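Local coordinates for protein chitinase (Thermococcus chitonophagus, PDB 5XSW) that probably acts as an endochitinase that hydrolyses chitin, this C-terminal portion of a longer polypeptide holding a bound glycan in its largely helical domain, at residues N29-D34 with I75-T80; P113-L118 with F151-P156; N185-M190 with W399-Y404. All blocks are in the same frame, centred on the assembly; numbering follows the deposited sequence.

Contact 1: N29-D34 with I75-T80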
loop_
_atom_site.group_PDB
_atom_site.type_symbol
_atom_site.label_atom_id
_atom_site.label_comp_id
_atom_site.label_asym_id
_atom_site.label_seq_id
_atom_site.Cartn_x
_atom_site.Cartn_y
_atom_site.Cartn_z
ATOM N N ASN A 29 -7.788 5.507 -19.804
ATOM C CA ASN A 29 -8.637 4.366 -19.466
ATOM C C ASN A 29 -8.264 3.103 -20.223
ATOM O O ASN A 29 -8.915 2.100 -20.093
ATOM C CB ASN A 29 -10.115 4.687 -19.730
ATOM C CG ASN A 29 -11.028 4.131 -18.645
ATOM O OD1 ASN A 29 -10.561 3.744 -17.577
ATOM N ND2 ASN A 29 -12.345 4.134 -18.899
ATOM N N GLY A 30 -7.195 3.141 -20.997
ATOM C CA GLY A 30 -6.817 1.963 -21.758
ATOM C C GLY A 30 -5.382 1.528 -21.550
ATOM O O GLY A 30 -4.786 0.881 -22.427
ATOM N N TRP A 31 -4.810 1.849 -20.385
ATOM C CA TRP A 31 -3.405 1.507 -20.145
ATOM C C TRP A 31 -3.312 0.038 -19.800
ATOM O O TRP A 31 -2.329 -0.657 -20.115
ATOM C CB TRP A 31 -2.826 2.391 -19.025
ATOM C CG TRP A 31 -1.404 2.074 -18.631
ATOM C CD1 TRP A 31 -0.253 2.550 -19.225
ATOM C CD2 TRP A 31 -0.975 1.213 -17.557
ATOM N NE1 TRP A 31 0.850 2.017 -18.591
ATOM C CE2 TRP A 31 0.435 1.204 -17.568
ATOM C CE3 TRP A 31 -1.647 0.430 -16.611
ATOM C CZ2 TRP A 31 1.177 0.470 -16.657
ATOM C CZ3 TRP A 31 -0.902 -0.316 -15.713
ATOM C CH2 TRP A 31 0.505 -0.289 -15.751
ATOM N N CYS A 32 -4.353 -0.438 -19.119
ATOM C CA CYS A 32 -4.499 -1.837 -18.777
ATOM C C CYS A 32 -6.011 -2.136 -18.733
ATOM O O CYS A 32 -6.826 -1.302 -18.255
ATOM C CB CYS A 32 -3.869 -2.174 -17.401
ATOM S SG CYS A 32 -3.665 -3.875 -17.111
ATOM N N PHE A 33 -6.371 -3.309 -19.232
ATOM C CA PHE A 33 -7.735 -3.844 -19.049
ATOM C C PHE A 33 -7.671 -5.051 -18.173
ATOM O O PHE A 33 -6.924 -5.996 -18.449
ATOM C CB PHE A 33 -8.393 -4.208 -20.431
ATOM C CG PHE A 33 -8.510 -3.040 -21.350
ATOM C CD1 PHE A 33 -9.506 -2.087 -21.165
ATOM C CD2 PHE A 33 -7.621 -2.868 -22.392
ATOM C CE1 PHE A 33 -9.619 -0.987 -22.025
ATOM C CE2 PHE A 33 -7.706 -1.760 -23.248
ATOM C CZ PHE A 33 -8.694 -0.814 -23.060
ATOM N N ASP A 34 -8.466 -5.066 -17.113
ATOM C CA ASP A 34 -8.548 -6.228 -16.259
ATOM C C ASP A 34 -9.892 -6.922 -16.542
ATOM O O ASP A 34 -10.939 -6.330 -16.293
ATOM C CB ASP A 34 -8.490 -5.857 -14.767
ATOM C CG ASP A 34 -7.084 -5.447 -14.308
ATOM O OD1 ASP A 34 -6.172 -5.440 -15.154
ATOM O OD2 ASP A 34 -6.946 -5.142 -13.099
ATOM N N ILE A 75 -5.221 -10.186 -17.456
ATOM C CA ILE A 75 -4.671 -8.823 -17.407
ATOM C C ILE A 75 -4.097 -8.437 -18.740
ATOM O O ILE A 75 -3.247 -9.145 -19.262
ATOM C CB ILE A 75 -3.513 -8.689 -16.284
ATOM C CG1 ILE A 75 -4.063 -9.035 -14.889
ATOM C CG2 ILE A 75 -2.878 -7.323 -16.342
ATOM C CD1 ILE A 75 -2.978 -9.533 -13.895
ATOM N N PHE A 76 -4.528 -7.312 -19.284
ATOM C CA PHE A 76 -4.135 -6.899 -20.634
ATOM C C PHE A 76 -3.452 -5.547 -20.640
ATOM O O PHE A 76 -4.096 -4.505 -20.784
ATOM C CB PHE A 76 -5.347 -6.814 -21.567
ATOM C CG PHE A 76 -5.889 -8.172 -21.945
ATOM C CD1 PHE A 76 -6.633 -8.903 -21.036
ATOM C CD2 PHE A 76 -5.595 -8.725 -23.186
ATOM C CE1 PHE A 76 -7.115 -10.195 -21.348
ATOM C CE2 PHE A 76 -6.102 -10.025 -23.547
ATOM C CZ PHE A 76 -6.855 -10.749 -22.611
ATOM N N HIS A 77 -2.133 -5.569 -20.487
ATOM C CA HIS A 77 -1.317 -4.375 -20.601
ATOM C C HIS A 77 -1.219 -3.961 -22.061
ATOM O O HIS A 77 -1.722 -4.641 -22.944
ATOM C CB HIS A 77 0.079 -4.663 -20.009
ATOM C CG HIS A 77 0.089 -4.664 -18.511
ATOM N ND1 HIS A 77 -0.028 -3.498 -17.783
ATOM C CD2 HIS A 77 0.161 -5.671 -17.608
ATOM C CE1 HIS A 77 -0.043 -3.788 -16.492
ATOM N NE2 HIS A 77 0.093 -5.096 -16.356
ATOM N N LEU A 78 -0.573 -2.839 -22.306
ATOM C CA LEU A 78 -0.377 -2.317 -23.642
ATOM C C LEU A 78 0.130 -3.402 -24.575
ATOM O O LEU A 78 0.942 -4.261 -24.173
ATOM C CB LEU A 78 0.596 -1.146 -23.617
ATOM C CG LEU A 78 0.251 0.143 -22.870
ATOM C CD1 LEU A 78 1.454 1.126 -22.948
ATOM C CD2 LEU A 78 -1.009 0.819 -23.401
ATOM N N ASN A 79 -0.427 -3.419 -25.785
ATOM C CA ASN A 79 0.020 -4.347 -26.827
ATOM C C ASN A 79 -0.023 -5.817 -26.441
ATOM O O ASN A 79 0.939 -6.536 -26.655
ATOM C CB ASN A 79 1.455 -3.981 -27.244
ATOM C CG ASN A 79 1.819 -4.509 -28.633
ATOM O OD1 ASN A 79 0.956 -4.662 -29.493
ATOM N ND2 ASN A 79 3.103 -4.778 -28.850
ATOM N N THR A 80 -1.130 -6.273 -25.866
ATOM C CA THR A 80 -1.217 -7.649 -25.378
ATOM C C THR A 80 -2.393 -8.311 -26.135
ATOM O O THR A 80 -3.441 -7.698 -26.245
ATOM C CB THR A 80 -1.447 -7.706 -23.833
ATOM O OG1 THR A 80 -0.286 -7.197 -23.149
ATOM C CG2 THR A 80 -1.714 -9.124 -23.354
HETATM O O HOH W 1 0.244 -1.487 -19.656
#
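Phe33 and Phe76 face each other as a hydrogen-bonded pair where strands 32-34 and 75-77 run antiparallel, their axes 4.7 Å apart and 171° from one another. The Phe33 N-H reaches Phe76 O at 3.0 Å, and the return bond from Phe76 N to Phe33 O measures 2.9 Å. Their side chains leave the same sheet face and meet chiefly through CB atoms, while Phe33 O also lies at the edge of the Phe76 ring, near its plane.

Cys32, Ile75 and His77 gather on the other face. The Cys32 sulfur sits over the imidazole of His77, 3.8 Å from the ring centroid and 16° off the ring normal, and it also touches Ile75 CG2 at 3.6 Å. Strand 32-41 additionally pairs with strands 65-69 and 98-104, so strand 75-77 is a short partner within an antiparallel sheet of the N-terminal beta domain. Beyond the paired residues the chains part, and a water fills the place of a direct bond: it donates to Trp31 O at 2.7 Å, accepts from Leu78 N and hydrogen-bonds His77 ND1. That water lies over the middle of the Trp31 indole, above the bond shared by its two rings, on the face that His77 also approaches. The imidazole presents its edge there in an offset edge-to-face pair, planes 85° apart, with CE1 3.6 Å from Trp31 CH2. With ND1 held by the water and NE2 hydrogen-bonded to Asp475, the imidazole is restrained in rotation from both nitrogens.

Contact 2: P113-L118 with F151-P156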
loop_
_atom_site.group_PDB
_atom_site.type_symbol
_atom_site.label_atom_id
_atom_site.label_comp_id
_atom_site.label_asym_id
_atom_site.label_seq_id
_atom_site.Cartn_x
_atom_site.Cartn_y
_atom_site.Cartn_z
ATOM N N PRO A 113 -23.677 9.929 -9.229
ATOM C CA PRO A 113 -24.770 10.864 -9.512
ATOM C C PRO A 113 -24.318 12.088 -10.310
ATOM O O PRO A 113 -23.174 12.514 -10.247
ATOM C CB PRO A 113 -25.243 11.290 -8.126
ATOM C CG PRO A 113 -24.554 10.309 -7.111
ATOM C CD PRO A 113 -23.349 9.803 -7.784
ATOM N N THR A 114 -25.243 12.654 -11.072
ATOM C CA THR A 114 -25.018 13.943 -11.721
ATOM C C THR A 114 -25.354 15.072 -10.755
ATOM O O THR A 114 -26.455 15.165 -10.218
ATOM C CB THR A 114 -25.871 14.063 -13.007
ATOM O OG1 THR A 114 -25.380 13.102 -13.910
ATOM C CG2 THR A 114 -25.692 15.467 -13.667
ATOM N N ILE A 115 -24.387 15.917 -10.478
ATOM C CA ILE A 115 -24.636 17.008 -9.542
ATOM C C ILE A 115 -25.372 18.148 -10.320
ATOM O O ILE A 115 -26.352 18.706 -9.840
ATOM C CB ILE A 115 -23.323 17.594 -8.949
ATOM C CG1 ILE A 115 -22.407 16.482 -8.367
ATOM C CG2 ILE A 115 -23.650 18.740 -7.958
ATOM C CD1 ILE A 115 -23.114 15.648 -7.311
ATOM N N GLY A 116 -24.853 18.481 -11.498
ATOM C CA GLY A 116 -25.435 19.522 -12.350
ATOM C C GLY A 116 -24.731 19.497 -13.693
ATOM O O GLY A 116 -23.743 18.800 -13.854
ATOM N N GLU A 117 -25.219 20.264 -14.665
ATOM C CA GLU A 117 -24.632 20.252 -16.008
ATOM C C GLU A 117 -24.660 21.658 -16.589
ATOM O O GLU A 117 -25.532 22.429 -16.221
ATOM C CB GLU A 117 -25.426 19.309 -16.932
ATOM C CG GLU A 117 -25.354 17.851 -16.567
ATOM C CD GLU A 117 -26.017 16.981 -17.630
ATOM O OE1 GLU A 117 -26.729 17.548 -18.489
ATOM O OE2 GLU A 117 -25.818 15.750 -17.621
ATOM N N LEU A 118 -23.682 21.988 -17.421
ATOM C CA LEU A 118 -23.658 23.272 -18.108
ATOM C C LEU A 118 -24.843 23.285 -19.063
ATOM O O LEU A 118 -25.237 22.220 -19.553
ATOM C CB LEU A 118 -22.368 23.453 -18.902
ATOM C CG LEU A 118 -21.095 23.694 -18.086
ATOM C CD1 LEU A 118 -19.850 23.588 -18.934
ATOM C CD2 LEU A 118 -21.177 25.055 -17.435
ATOM N N PHE A 151 -21.493 9.913 2.352
ATOM C CA PHE A 151 -20.277 9.907 1.556
ATOM C C PHE A 151 -20.541 10.360 0.077
ATOM O O PHE A 151 -19.853 11.217 -0.457
ATOM C CB PHE A 151 -19.686 8.456 1.579
ATOM C CG PHE A 151 -18.647 8.203 0.537
ATOM C CD1 PHE A 151 -17.567 9.080 0.407
ATOM C CD2 PHE A 151 -18.687 7.060 -0.243
ATOM C CE1 PHE A 151 -16.562 8.838 -0.517
ATOM C CE2 PHE A 151 -17.680 6.846 -1.210
ATOM C CZ PHE A 151 -16.626 7.741 -1.326
ATOM N N ILE A 152 -21.538 9.757 -0.572
ATOM C CA ILE A 152 -21.853 10.062 -2.006
ATOM C C ILE A 152 -23.039 11.022 -2.062
ATOM O O ILE A 152 -24.006 10.815 -1.341
ATOM C CB ILE A 152 -22.177 8.760 -2.836
ATOM C CG1 ILE A 152 -20.928 7.834 -2.895
ATOM C CG2 ILE A 152 -22.680 9.089 -4.287
ATOM C CD1 ILE A 152 -19.805 8.428 -3.775
ATOM N N MET A 153 -22.972 12.031 -2.938
ATOM C CA MET A 153 -23.985 13.065 -2.968
ATOM C C MET A 153 -25.100 12.605 -3.947
ATOM O O MET A 153 -25.161 13.090 -5.071
ATOM C CB MET A 153 -23.398 14.416 -3.421
ATOM C CG MET A 153 -24.459 15.599 -3.170
ATOM S SD MET A 153 -24.482 16.118 -1.447
ATOM C CE MET A 153 -23.207 17.365 -1.386
ATOM N N TYR A 154 -25.898 11.616 -3.547
ATOM C CA TYR A 154 -26.985 11.140 -4.437
ATOM C C TYR A 154 -28.021 12.246 -4.654
ATOM O O TYR A 154 -28.588 12.331 -5.703
ATOM C CB TYR A 154 -27.684 9.916 -3.844
ATOM C CG TYR A 154 -26.780 8.702 -3.677
ATOM C CD1 TYR A 154 -26.458 7.936 -4.755
ATOM C CD2 TYR A 154 -26.282 8.339 -2.402
ATOM C CE1 TYR A 154 -25.589 6.771 -4.592
ATOM C CE2 TYR A 154 -25.430 7.175 -2.216
ATOM C CZ TYR A 154 -25.104 6.419 -3.309
ATOM O OH TYR A 154 -24.303 5.293 -3.192
ATOM N N ASN A 155 -28.268 13.078 -3.647
ATOM C CA ASN A 155 -29.301 14.133 -3.751
ATOM C C ASN A 155 -28.755 15.539 -3.402
ATOM O O ASN A 155 -28.955 16.049 -2.309
ATOM C CB ASN A 155 -30.482 13.769 -2.821
ATOM C CG ASN A 155 -31.068 12.353 -3.108
ATOM O OD1 ASN A 155 -30.950 11.434 -2.274
ATOM N ND2 ASN A 155 -31.741 12.194 -4.256
ATOM N N PRO A 156 -27.991 16.115 -4.303
ATOM C CA PRO A 156 -27.285 17.368 -4.051
ATOM C C PRO A 156 -28.296 18.438 -3.667
ATOM O O PRO A 156 -29.420 18.480 -4.219
ATOM C CB PRO A 156 -26.614 17.681 -5.395
ATOM C CG PRO A 156 -26.746 16.491 -6.202
ATOM C CD PRO A 156 -27.805 15.617 -5.671
#
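Pro113 sets its ring against the bend formed by Ile152, Met153 and Tyr154, and here the packing is closest. Its CG lies 3.5 Å from Met153 O and 3.6 Å from Ile152 CG2, and it reaches Tyr154 CD1 at 3.8 Å. The Pro113 and Ile152 side chains cross at about a right angle, and the Ile152 CG2 methyl abuts both CG and CD of the proline. CG2 stands anti to its own backbone N (chi1 -64° for CG1), and the same methyl rests 3.6 Å above the centre of the Tyr154 ring, so it packs against proline and tyrosine at once. The Tyr154 hydroxyl leads off to Glu328 and Arg304, so the ring is held at its far end as well.

Further along, the fit is slacker. Ile115 stretches CD1 to Pro156 CG at 3.9 Å and to Met153 CB at 4.1 Å, while its CG2 only brushes Pro156 CB. Tyr196 of helix 186-199 closes over this part, touching Ile115, Met153 and Pro156 together. The solvent side begins at Thr114, an exposed residue whose CB points away from 151-156 and whose carbonyl oxygen merely skirts Pro156. No hydrogen bond links the two segments, and the adhesion rests on apolar side chains and two proline rings.

Neither segment is helix or strand: the chain of 113-118, running on from the beta domain, is laid across a loop of the helical domain. The bend it meets is an inverse gamma turn centred on Met153, with a weak bond from Tyr154 N to Ile152 O.

Contact 3: N185-M190 with W399-Y404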
loop_
_atom_site.group_PDB
_atom_site.type_symbol
_atom_site.label_atom_id
_atom_site.label_comp_id
_atom_site.label_asym_id
_atom_site.label_seq_id
_atom_site.Cartn_x
_atom_site.Cartn_y
_atom_site.Cartn_z
ATOM N N ASN A 185 -8.248 27.051 4.193
ATOM C CA ASN A 185 -7.978 28.050 3.149
ATOM C C ASN A 185 -8.723 27.680 1.892
ATOM O O ASN A 185 -9.317 26.595 1.803
ATOM C CB ASN A 185 -6.477 28.172 2.845
ATOM C CG ASN A 185 -5.865 26.849 2.356
ATOM O OD1 ASN A 185 -6.159 26.393 1.266
ATOM N ND2 ASN A 185 -4.904 26.292 3.127
ATOM N N LYS A 186 -8.692 28.580 0.919
ATOM C CA LYS A 186 -9.550 28.444 -0.242
ATOM C C LYS A 186 -8.976 27.438 -1.195
ATOM O O LYS A 186 -9.702 26.955 -2.070
ATOM C CB LYS A 186 -9.695 29.827 -0.931
ATOM C CG LYS A 186 -8.346 30.317 -1.484
ATOM C CD LYS A 186 -8.512 31.701 -2.188
ATOM C CE LYS A 186 -8.765 32.848 -1.248
ATOM N NZ LYS A 186 -8.441 34.129 -1.993
ATOM N N TYR A 187 -7.661 27.159 -1.117
ATOM C CA TYR A 187 -7.103 26.188 -2.067
ATOM C C TYR A 187 -7.584 24.786 -1.673
ATOM O O TYR A 187 -7.933 23.960 -2.512
ATOM C CB TYR A 187 -5.559 26.263 -2.125
ATOM C CG TYR A 187 -5.153 27.678 -2.430
ATOM C CD1 TYR A 187 -5.504 28.261 -3.642
ATOM C CD2 TYR A 187 -4.492 28.463 -1.480
ATOM C CE1 TYR A 187 -5.182 29.603 -3.911
ATOM C CE2 TYR A 187 -4.186 29.795 -1.738
ATOM C CZ TYR A 187 -4.518 30.348 -2.966
ATOM O OH TYR A 187 -4.222 31.673 -3.220
ATOM N N PHE A 188 -7.589 24.549 -0.378
ATOM C CA PHE A 188 -8.200 23.338 0.178
ATOM C C PHE A 188 -9.681 23.255 -0.228
ATOM O O PHE A 188 -10.183 22.177 -0.634
ATOM C CB PHE A 188 -8.086 23.344 1.722
ATOM C CG PHE A 188 -8.808 22.158 2.379
ATOM C CD1 PHE A 188 -8.346 20.855 2.179
ATOM C CD2 PHE A 188 -9.906 22.357 3.184
ATOM C CE1 PHE A 188 -9.024 19.729 2.811
ATOM C CE2 PHE A 188 -10.594 21.261 3.780
ATOM C CZ PHE A 188 -10.111 19.956 3.582
ATOM N N ALA A 189 -10.391 24.383 -0.114
ATOM C CA ALA A 189 -11.826 24.381 -0.509
ATOM C C ALA A 189 -11.957 24.008 -1.997
ATOM O O ALA A 189 -12.840 23.218 -2.405
ATOM C CB ALA A 189 -12.487 25.774 -0.230
ATOM N N MET A 190 -11.084 24.558 -2.843
ATOM C CA MET A 190 -11.156 24.163 -4.253
ATOM C C MET A 190 -10.846 22.682 -4.481
ATOM O O MET A 190 -11.400 22.072 -5.388
ATOM C CB MET A 190 -10.220 25.038 -5.133
ATOM C CG MET A 190 -10.773 26.475 -5.229
ATOM S SD MET A 190 -9.742 27.476 -6.374
ATOM C CE MET A 190 -8.458 27.871 -5.315
ATOM N N TRP A 399 -8.409 35.531 -10.406
ATOM C CA TRP A 399 -7.891 34.767 -11.532
ATOM C C TRP A 399 -6.602 34.020 -11.137
ATOM O O TRP A 399 -6.403 32.868 -11.521
ATOM C CB TRP A 399 -7.602 35.636 -12.803
ATOM C CG TRP A 399 -6.931 34.754 -13.838
ATOM C CD1 TRP A 399 -5.652 34.869 -14.351
ATOM C CD2 TRP A 399 -7.481 33.554 -14.407
ATOM N NE1 TRP A 399 -5.397 33.819 -15.220
ATOM C CE2 TRP A 399 -6.513 33.014 -15.272
ATOM C CE3 TRP A 399 -8.718 32.906 -14.283
ATOM C CZ2 TRP A 399 -6.730 31.868 -15.978
ATOM C CZ3 TRP A 399 -8.923 31.763 -14.973
ATOM C CH2 TRP A 399 -7.948 31.247 -15.820
ATOM N N ASP A 400 -5.701 34.692 -10.422
ATOM C CA ASP A 400 -4.474 34.052 -9.944
ATOM C C ASP A 400 -4.783 32.755 -9.119
ATOM O O ASP A 400 -4.082 31.774 -9.263
ATOM C CB ASP A 400 -3.669 35.019 -9.075
ATOM C CG ASP A 400 -2.879 36.060 -9.924
ATOM O OD1 ASP A 400 -2.781 35.905 -11.153
ATOM O OD2 ASP A 400 -2.313 36.982 -9.346
ATOM N N ASP A 401 -5.800 32.809 -8.274
ATOM C CA ASP A 401 -6.252 31.609 -7.516
ATOM C C ASP A 401 -6.620 30.438 -8.428
ATOM O O ASP A 401 -6.224 29.281 -8.180
ATOM C CB ASP A 401 -7.479 31.939 -6.664
ATOM C CG ASP A 401 -7.187 32.914 -5.550
ATOM O OD1 ASP A 401 -6.008 33.040 -5.129
ATOM O OD2 ASP A 401 -8.141 33.543 -5.083
ATOM N N ILE A 402 -7.402 30.735 -9.478
ATOM C CA ILE A 402 -7.896 29.723 -10.412
ATOM C C ILE A 402 -6.752 29.161 -11.227
ATOM O O ILE A 402 -6.613 27.947 -11.419
ATOM C CB ILE A 402 -8.979 30.312 -11.384
ATOM C CG1 ILE A 402 -10.154 30.895 -10.600
ATOM C CG2 ILE A 402 -9.467 29.264 -12.373
ATOM C CD1 ILE A 402 -10.935 29.945 -9.798
ATOM N N GLU A 403 -5.896 30.063 -11.694
ATOM C CA GLU A 403 -4.750 29.652 -12.464
ATOM C C GLU A 403 -3.837 28.724 -11.666
ATOM O O GLU A 403 -3.294 27.736 -12.179
ATOM C CB GLU A 403 -3.970 30.915 -12.919
ATOM C CG GLU A 403 -2.619 30.560 -13.502
ATOM C CD GLU A 403 -2.698 29.887 -14.873
ATOM O OE1 GLU A 403 -3.666 30.172 -15.615
ATOM O OE2 GLU A 403 -1.791 29.073 -15.217
ATOM N N TYR A 404 -3.598 29.120 -10.430
ATOM C CA TYR A 404 -2.749 28.344 -9.525
ATOM C C TYR A 404 -3.356 26.934 -9.326
ATOM O O TYR A 404 -2.702 25.887 -9.485
ATOM C CB TYR A 404 -2.643 29.099 -8.186
ATOM C CG TYR A 404 -2.011 28.237 -7.110
ATOM C CD1 TYR A 404 -0.726 27.715 -7.263
ATOM C CD2 TYR A 404 -2.716 27.928 -5.958
ATOM C CE1 TYR A 404 -0.167 26.897 -6.263
ATOM C CE2 TYR A 404 -2.168 27.142 -4.973
ATOM C CZ TYR A 404 -0.906 26.631 -5.128
ATOM O OH TYR A 404 -0.429 25.827 -4.100
HETATM O O HOH W 2 -5.788 34.807 -3.003
#
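Tyr187 stands between two residues of the helix starting at 399, with Asp401 at its hydroxyl and Tyr404 on one ring face. Its CB points toward that helix, and chi1 of -55° sets CG anti to the carbonyl carbon, within 4.0 Å of Tyr404 CE2. CD1 comes next, at the edge of the Tyr404 ring beside CD2 and CE2, and CE1 meets Tyr404 CD2 at 3.6 Å. The two rings form an edge-to-face pair in which Tyr404 offers its edge to the Tyr187 face, the planes 86° apart. Lys186 CG occupies the centre of the opposite face, so the ring is sandwiched between an aliphatic chain and an aromatic edge. At the tip, OH donates to Asp401 OD1 at 3.0 Å, arriving from above the carboxylate plane.

The other carboxylate oxygen belongs to a salt bridge: Lys186 NZ meets Asp401 OD2 on its syn side at 3.2 Å. A water accepts from this ammonium and donates to Asp401 OD1, so it spans the pair. NZ also bonds Asn396 O, and OD2 accepts from Thr398 N, just ahead of the helix. An alanine in place of Asp401 would probably leave the Lys186 charge without its mate, and the Tyr187 hydroxyl and Thr398 N without this acceptor. Met190 CE, one helical turn on from Lys186, lies 3.9 Å from Asp401 O.

Asn185 N-caps the first helix through OD1, bonding Phe188 N. Helices 186-190 and 399-404 cross at -52° with axes 11.0 Å apart. Ile290 of helix 288-311 touches both tyrosines, and Leu397 of strand 396-397 fits against Lys186, Met190 and Ile402.

In the fold
The three contacts follow one another along the chain, each closing before the next opens. Contact 1 lies in the N-terminal beta domain, contact 2 where the chain leaves that domain, and contact 3 among the helices. Centres of contacts 1 and 2 are about 30 Å apart, those of 2 and 3 about 22 Å apart, and those of 1 and 3 about 35 Å apart; none touch. Helix 186-199 joins the latter two: its start belongs to contact 3, while Tyr196 near its end packs on contact 2. Contact 1 meets the C-terminal helix 475-482, so the end of the chain returns to pack on the beta domain. The residues lining the glycan site belong to none of the three.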